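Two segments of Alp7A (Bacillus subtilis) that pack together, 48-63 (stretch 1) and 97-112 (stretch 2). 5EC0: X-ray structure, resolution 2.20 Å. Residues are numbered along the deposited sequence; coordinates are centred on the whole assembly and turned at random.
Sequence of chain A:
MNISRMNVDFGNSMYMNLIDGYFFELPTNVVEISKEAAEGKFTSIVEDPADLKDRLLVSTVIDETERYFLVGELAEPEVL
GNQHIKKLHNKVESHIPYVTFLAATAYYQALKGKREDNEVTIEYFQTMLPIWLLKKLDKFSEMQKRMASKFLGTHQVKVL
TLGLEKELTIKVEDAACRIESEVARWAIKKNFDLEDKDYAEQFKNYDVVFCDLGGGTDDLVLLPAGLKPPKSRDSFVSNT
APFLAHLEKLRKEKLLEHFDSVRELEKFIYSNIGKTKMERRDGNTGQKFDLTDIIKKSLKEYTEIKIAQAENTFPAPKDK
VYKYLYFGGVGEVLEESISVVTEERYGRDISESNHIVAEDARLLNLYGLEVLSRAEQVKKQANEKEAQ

Stretch 1 (48-63) DPADLKDRLLVSTVID
Stretch 2 (97-112) PYVTFLAATAYYQALK

Stretch 2 is a regular alpha helix from Pro97 to Lys112. Stretch 1 starts with helical phi/psi at Pro49 to Lys53, then runs on as a strand through Leu57 to Val61. The strand crosses the helix at 118° between N-to-C directions, with axes 9.3 Å apart at closest. The register runs backwards: CA of Pro49 lies 5.0 Å from CA of Leu111, CA of Lys53 6.4 Å from CA of Tyr107, CA of Val58 6.7 Å from CA of Ala103, and CA of Thr60 7.8 Å from CA of Val99.

No direct hydrogen bond joins the stretches. Shape holds them, and 676 Å² is buried in total.

Tyr107 (chi1 t, chi2 65°) is the largest bump, with 100 Å² covered. Its ring lies beside the first turn of stretch 1. CG of Lys53 sits over one face, 4.0 Å from the ring centroid, in a CH-pi contact. CB of Leu52 meets the edge, 4.1 Å from CD1 of Tyr107.

Ala110 leaves a hollow because its side chain is one methyl. CD2 of Leu52 (t, p) enters it, 3.7 Å from CB of Ala110. Pro49 presses in close by, its CB 3.1 Å from O of Ala110. CD1 of Leu111 (t, p) reaches back to 4.2 Å from CB of Ala50.

Ala103 is the second shallow site. CD1 of Leu56 (m, t) and CG1 of Val58 (m) lie 4.2 and 4.1 Å from CB of Ala103. Leu56, Val58 and Thr60 point toward the helix; Leu57 and Ser59, between them, point away.

Thr60 (t) brings OG1 to 3.5 Å from CD1 of Leu102 (m, t). One water bridges the stretches here: it donates to OG1 of Thr60 and O of Val61, both at 2.8 Å, and is hydrogen-bonded to OH of Tyr98 (t) at 2.9 Å.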

# COMPACT_ATOMS: atom_id res chain seq x y z
N ASP A 48 6.67 -11.42 -24.73
CA ASP A 48 7.48 -10.66 -23.78
C ASP A 48 6.85 -10.67 -22.39
O ASP A 48 5.75 -10.14 -22.20
CB ASP A 48 7.66 -9.23 -24.29
CG ASP A 48 8.60 -8.41 -23.43
OD1 ASP A 48 9.19 -8.95 -22.48
OD2 ASP A 48 8.75 -7.20 -23.73
N PRO A 49 7.55 -11.27 -21.41
CA PRO A 49 7.03 -11.43 -20.05
C PRO A 49 6.55 -10.12 -19.42
O PRO A 49 5.67 -10.15 -18.55
CB PRO A 49 8.23 -11.98 -19.28
CG PRO A 49 9.02 -12.71 -20.33
CD PRO A 49 8.86 -11.92 -21.58
N ALA A 50 7.10 -8.99 -19.85
CA ALA A 50 6.70 -7.72 -19.27
C ALA A 50 5.26 -7.40 -19.62
O ALA A 50 4.58 -6.71 -18.89
CB ALA A 50 7.63 -6.59 -19.74
N ASP A 51 4.78 -7.94 -20.75
CA ASP A 51 3.42 -7.67 -21.20
C ASP A 51 2.39 -8.36 -20.31
O ASP A 51 1.22 -8.00 -20.31
CB ASP A 51 3.24 -8.11 -22.65
CG ASP A 51 4.06 -7.27 -23.63
OD1 ASP A 51 4.36 -6.11 -23.30
OD2 ASP A 51 4.39 -7.78 -24.73
N LEU A 52 2.82 -9.35 -19.54
CA LEU A 52 1.90 -10.11 -18.70
C LEU A 52 1.25 -9.26 -17.60
O LEU A 52 0.15 -9.55 -17.15
CB LEU A 52 2.64 -11.28 -18.07
CG LEU A 52 1.85 -12.23 -17.17
CD1 LEU A 52 0.73 -12.92 -17.97
CD2 LEU A 52 2.79 -13.25 -16.54
N LYS A 53 1.94 -8.21 -17.18
CA LYS A 53 1.50 -7.43 -16.04
C LYS A 53 0.10 -6.86 -16.27
O LYS A 53 -0.74 -6.88 -15.37
CB LYS A 53 2.49 -6.30 -15.74
CG LYS A 53 2.34 -5.69 -14.36
CD LYS A 53 3.35 -4.60 -14.13
CE LYS A 53 2.71 -3.42 -13.42
NZ LYS A 53 3.70 -2.43 -12.93
N ASP A 54 -0.15 -6.39 -17.49
CA ASP A 54 -1.45 -5.83 -17.85
C ASP A 54 -2.39 -6.90 -18.37
O ASP A 54 -3.51 -6.61 -18.77
CB ASP A 54 -1.32 -4.72 -18.90
CG ASP A 54 -0.66 -3.45 -18.36
OD1 ASP A 54 -0.42 -3.36 -17.12
OD2 ASP A 54 -0.38 -2.53 -19.17
N ARG A 55 -1.94 -8.15 -18.38
CA ARG A 55 -2.74 -9.20 -19.02
C ARG A 55 -2.88 -10.41 -18.08
O ARG A 55 -2.76 -11.55 -18.52
CB ARG A 55 -2.13 -9.60 -20.37
CG ARG A 55 -1.94 -8.41 -21.36
CD ARG A 55 -1.19 -8.81 -22.62
NE ARG A 55 -0.93 -7.67 -23.52
CZ ARG A 55 -1.61 -7.38 -24.63
NH1 ARG A 55 -2.63 -8.14 -25.03
NH2 ARG A 55 -1.28 -6.31 -25.35
N LEU A 56 -3.16 -10.15 -16.81
CA LEU A 56 -3.21 -11.21 -15.80
C LEU A 56 -4.52 -11.97 -15.78
O LEU A 56 -5.53 -11.52 -15.23
CB LEU A 56 -2.94 -10.63 -14.40
CG LEU A 56 -1.49 -10.21 -14.20
CD1 LEU A 56 -1.31 -9.56 -12.86
CD2 LEU A 56 -0.56 -11.39 -14.39
N LEU A 57 -4.49 -13.16 -16.36
CA LEU A 57 -5.63 -14.06 -16.35
C LEU A 57 -5.16 -15.38 -15.76
O LEU A 57 -4.37 -16.10 -16.37
CB LEU A 57 -6.17 -14.26 -17.77
CG LEU A 57 -7.27 -15.30 -17.97
CD1 LEU A 57 -8.53 -14.96 -17.16
CD2 LEU A 57 -7.60 -15.48 -19.46
N VAL A 58 -5.64 -15.70 -14.57
CA VAL A 58 -5.15 -16.86 -13.85
C VAL A 58 -6.29 -17.73 -13.37
O VAL A 58 -7.43 -17.29 -13.32
CB VAL A 58 -4.30 -16.45 -12.63
CG1 VAL A 58 -3.09 -15.63 -13.06
CG2 VAL A 58 -5.16 -15.69 -11.62
N SER A 59 -5.97 -18.96 -13.01
CA SER A 59 -6.93 -19.80 -12.32
C SER A 59 -6.26 -20.40 -11.10
O SER A 59 -5.04 -20.60 -11.09
CB SER A 59 -7.47 -20.91 -13.22
OG SER A 59 -6.51 -21.93 -13.37
N THR A 60 -7.04 -20.69 -10.07
CA THR A 60 -6.51 -21.36 -8.92
C THR A 60 -7.63 -22.19 -8.30
O THR A 60 -8.81 -21.95 -8.57
CB THR A 60 -5.91 -20.36 -7.90
OG1 THR A 60 -5.17 -21.07 -6.91
CG2 THR A 60 -7.01 -19.57 -7.23
N VAL A 61 -7.26 -23.19 -7.50
CA VAL A 61 -8.26 -24.07 -6.91
C VAL A 61 -8.60 -23.62 -5.50
O VAL A 61 -7.74 -23.56 -4.63
CB VAL A 61 -7.79 -25.53 -6.89
CG1 VAL A 61 -8.66 -26.34 -5.94
CG2 VAL A 61 -7.80 -26.11 -8.31
N ILE A 62 -9.87 -23.30 -5.29
CA ILE A 62 -10.33 -22.84 -3.99
C ILE A 62 -11.47 -23.72 -3.53
O ILE A 62 -12.51 -23.77 -4.18
CB ILE A 62 -10.80 -21.38 -4.05
CG1 ILE A 62 -9.63 -20.47 -4.42
CG2 ILE A 62 -11.41 -20.98 -2.73
CD1 ILE A 62 -10.05 -19.12 -4.94
N ASP A 63 -11.25 -24.42 -2.42
CA ASP A 63 -12.23 -25.38 -1.89
C ASP A 63 -12.58 -26.42 -2.95
O ASP A 63 -13.76 -26.71 -3.19
CB ASP A 63 -13.49 -24.67 -1.39
CG ASP A 63 -13.18 -23.63 -0.31
OD1 ASP A 63 -12.16 -23.80 0.40
OD2 ASP A 63 -13.93 -22.65 -0.18
N PRO A 97 -7.08 -10.74 -1.77
CA PRO A 97 -5.63 -10.59 -1.56
C PRO A 97 -4.84 -11.83 -1.96
O PRO A 97 -3.77 -11.74 -2.57
CB PRO A 97 -5.51 -10.36 -0.04
CG PRO A 97 -6.85 -9.93 0.40
CD PRO A 97 -7.84 -10.59 -0.52
N TYR A 98 -5.38 -12.99 -1.61
CA TYR A 98 -4.73 -14.26 -1.91
C TYR A 98 -4.54 -14.45 -3.43
O TYR A 98 -3.46 -14.82 -3.89
CB TYR A 98 -5.55 -15.40 -1.31
CG TYR A 98 -5.07 -16.78 -1.69
CD1 TYR A 98 -3.90 -17.31 -1.16
CD2 TYR A 98 -5.83 -17.57 -2.55
CE1 TYR A 98 -3.46 -18.57 -1.51
CE2 TYR A 98 -5.40 -18.85 -2.90
CZ TYR A 98 -4.22 -19.34 -2.38
OH TYR A 98 -3.80 -20.60 -2.72
N VAL A 99 -5.60 -14.19 -4.20
CA VAL A 99 -5.51 -14.31 -5.66
C VAL A 99 -4.53 -13.28 -6.24
O VAL A 99 -3.72 -13.60 -7.11
CB VAL A 99 -6.90 -14.17 -6.30
CG1 VAL A 99 -6.82 -13.97 -7.82
CG2 VAL A 99 -7.76 -15.39 -5.96
N THR A 100 -4.57 -12.05 -5.74
CA THR A 100 -3.62 -11.05 -6.22
C THR A 100 -2.17 -11.49 -5.96
O THR A 100 -1.32 -11.38 -6.84
CB THR A 100 -3.88 -9.69 -5.59
OG1 THR A 100 -5.27 -9.38 -5.68
CG2 THR A 100 -3.10 -8.61 -6.32
N PHE A 101 -1.90 -12.02 -4.77
CA PHE A 101 -0.57 -12.50 -4.43
C PHE A 101 -0.07 -13.57 -5.41
O PHE A 101 1.08 -13.54 -5.85
CB PHE A 101 -0.57 -13.05 -2.99
CG PHE A 101 0.40 -14.16 -2.74
CD1 PHE A 101 1.75 -13.91 -2.57
CD2 PHE A 101 -0.06 -15.49 -2.63
CE1 PHE A 101 2.65 -14.97 -2.32
CE2 PHE A 101 0.83 -16.54 -2.37
CZ PHE A 101 2.18 -16.28 -2.22
N LEU A 102 -0.95 -14.50 -5.78
CA LEU A 102 -0.59 -15.60 -6.67
C LEU A 102 -0.22 -15.10 -8.06
O LEU A 102 0.79 -15.52 -8.64
CB LEU A 102 -1.73 -16.61 -6.78
CG LEU A 102 -2.11 -17.44 -5.56
CD1 LEU A 102 -3.32 -18.33 -5.88
CD2 LEU A 102 -0.92 -18.29 -5.09
N ALA A 103 -1.06 -14.21 -8.58
CA ALA A 103 -0.83 -13.58 -9.88
C ALA A 103 0.44 -12.72 -9.87
O ALA A 103 1.23 -12.76 -10.82
CB ALA A 103 -2.05 -12.75 -10.28
N ALA A 104 0.63 -11.96 -8.80
CA ALA A 104 1.84 -11.17 -8.63
C ALA A 104 3.09 -12.05 -8.68
O ALA A 104 4.02 -11.76 -9.42
CB ALA A 104 1.80 -10.37 -7.31
N THR A 105 3.09 -13.11 -7.88
CA THR A 105 4.23 -14.02 -7.83
C THR A 105 4.48 -14.66 -9.22
O THR A 105 5.63 -14.82 -9.63
CB THR A 105 4.00 -15.12 -6.78
OG1 THR A 105 3.71 -14.54 -5.50
CG2 THR A 105 5.24 -16.02 -6.67
N ALA A 106 3.42 -15.04 -9.92
CA ALA A 106 3.55 -15.66 -11.23
C ALA A 106 4.11 -14.66 -12.23
O ALA A 106 4.91 -15.01 -13.11
CB ALA A 106 2.21 -16.21 -11.70
N TYR A 107 3.69 -13.40 -12.08
CA TYR A 107 4.22 -12.34 -12.92
C TYR A 107 5.72 -12.15 -12.72
O TYR A 107 6.49 -12.05 -13.69
CB TYR A 107 3.50 -11.02 -12.63
CG TYR A 107 4.22 -9.86 -13.27
CD1 TYR A 107 4.30 -9.74 -14.65
CD2 TYR A 107 4.83 -8.89 -12.49
CE1 TYR A 107 4.97 -8.68 -15.24
CE2 TYR A 107 5.49 -7.82 -13.07
CZ TYR A 107 5.55 -7.73 -14.45
OH TYR A 107 6.22 -6.68 -15.02
N TYR A 108 6.14 -12.10 -11.47
CA TYR A 108 7.55 -11.93 -11.16
C TYR A 108 8.36 -13.11 -11.69
O TYR A 108 9.47 -12.94 -12.20
CB TYR A 108 7.77 -11.77 -9.66
CG TYR A 108 9.22 -11.60 -9.27
CD1 TYR A 108 9.82 -10.34 -9.27
CD2 TYR A 108 9.99 -12.70 -8.90
CE1 TYR A 108 11.14 -10.18 -8.90
CE2 TYR A 108 11.32 -12.55 -8.54
CZ TYR A 108 11.90 -11.28 -8.54
OH TYR A 108 13.22 -11.13 -8.17
N GLN A 109 7.78 -14.31 -11.58
CA GLN A 109 8.45 -15.51 -12.09
C GLN A 109 8.64 -15.43 -13.60
O GLN A 109 9.70 -15.78 -14.12
CB GLN A 109 7.67 -16.78 -11.73
CG GLN A 109 8.48 -18.05 -11.88
CD GLN A 109 8.65 -18.54 -13.33
OE1 GLN A 109 7.72 -18.50 -14.14
NE2 GLN A 109 9.85 -19.02 -13.65
N ALA A 110 7.60 -14.97 -14.30
CA ALA A 110 7.66 -14.85 -15.76
C ALA A 110 8.65 -13.77 -16.18
O ALA A 110 9.36 -13.93 -17.17
CB ALA A 110 6.28 -14.55 -16.33
N LEU A 111 8.68 -12.68 -15.43
CA LEU A 111 9.57 -11.56 -15.73
C LEU A 111 11.03 -11.91 -15.50
O LEU A 111 11.86 -11.70 -16.38
CB LEU A 111 9.20 -10.33 -14.88
CG LEU A 111 9.91 -9.01 -15.19
CD1 LEU A 111 9.56 -8.52 -16.60
CD2 LEU A 111 9.57 -7.94 -14.15
N LYS A 112 11.36 -12.46 -14.33
CA LYS A 112 12.75 -12.64 -13.94
C LYS A 112 13.26 -14.09 -13.98
O LYS A 112 14.44 -14.32 -13.76
CB LYS A 112 12.97 -12.10 -12.52
CG LYS A 112 12.48 -10.68 -12.30
CD LYS A 112 13.41 -9.65 -12.94
CE LYS A 112 13.21 -8.27 -12.30
NZ LYS A 112 14.24 -7.26 -12.67
O HOH W 1 -5.24 -22.40 -4.43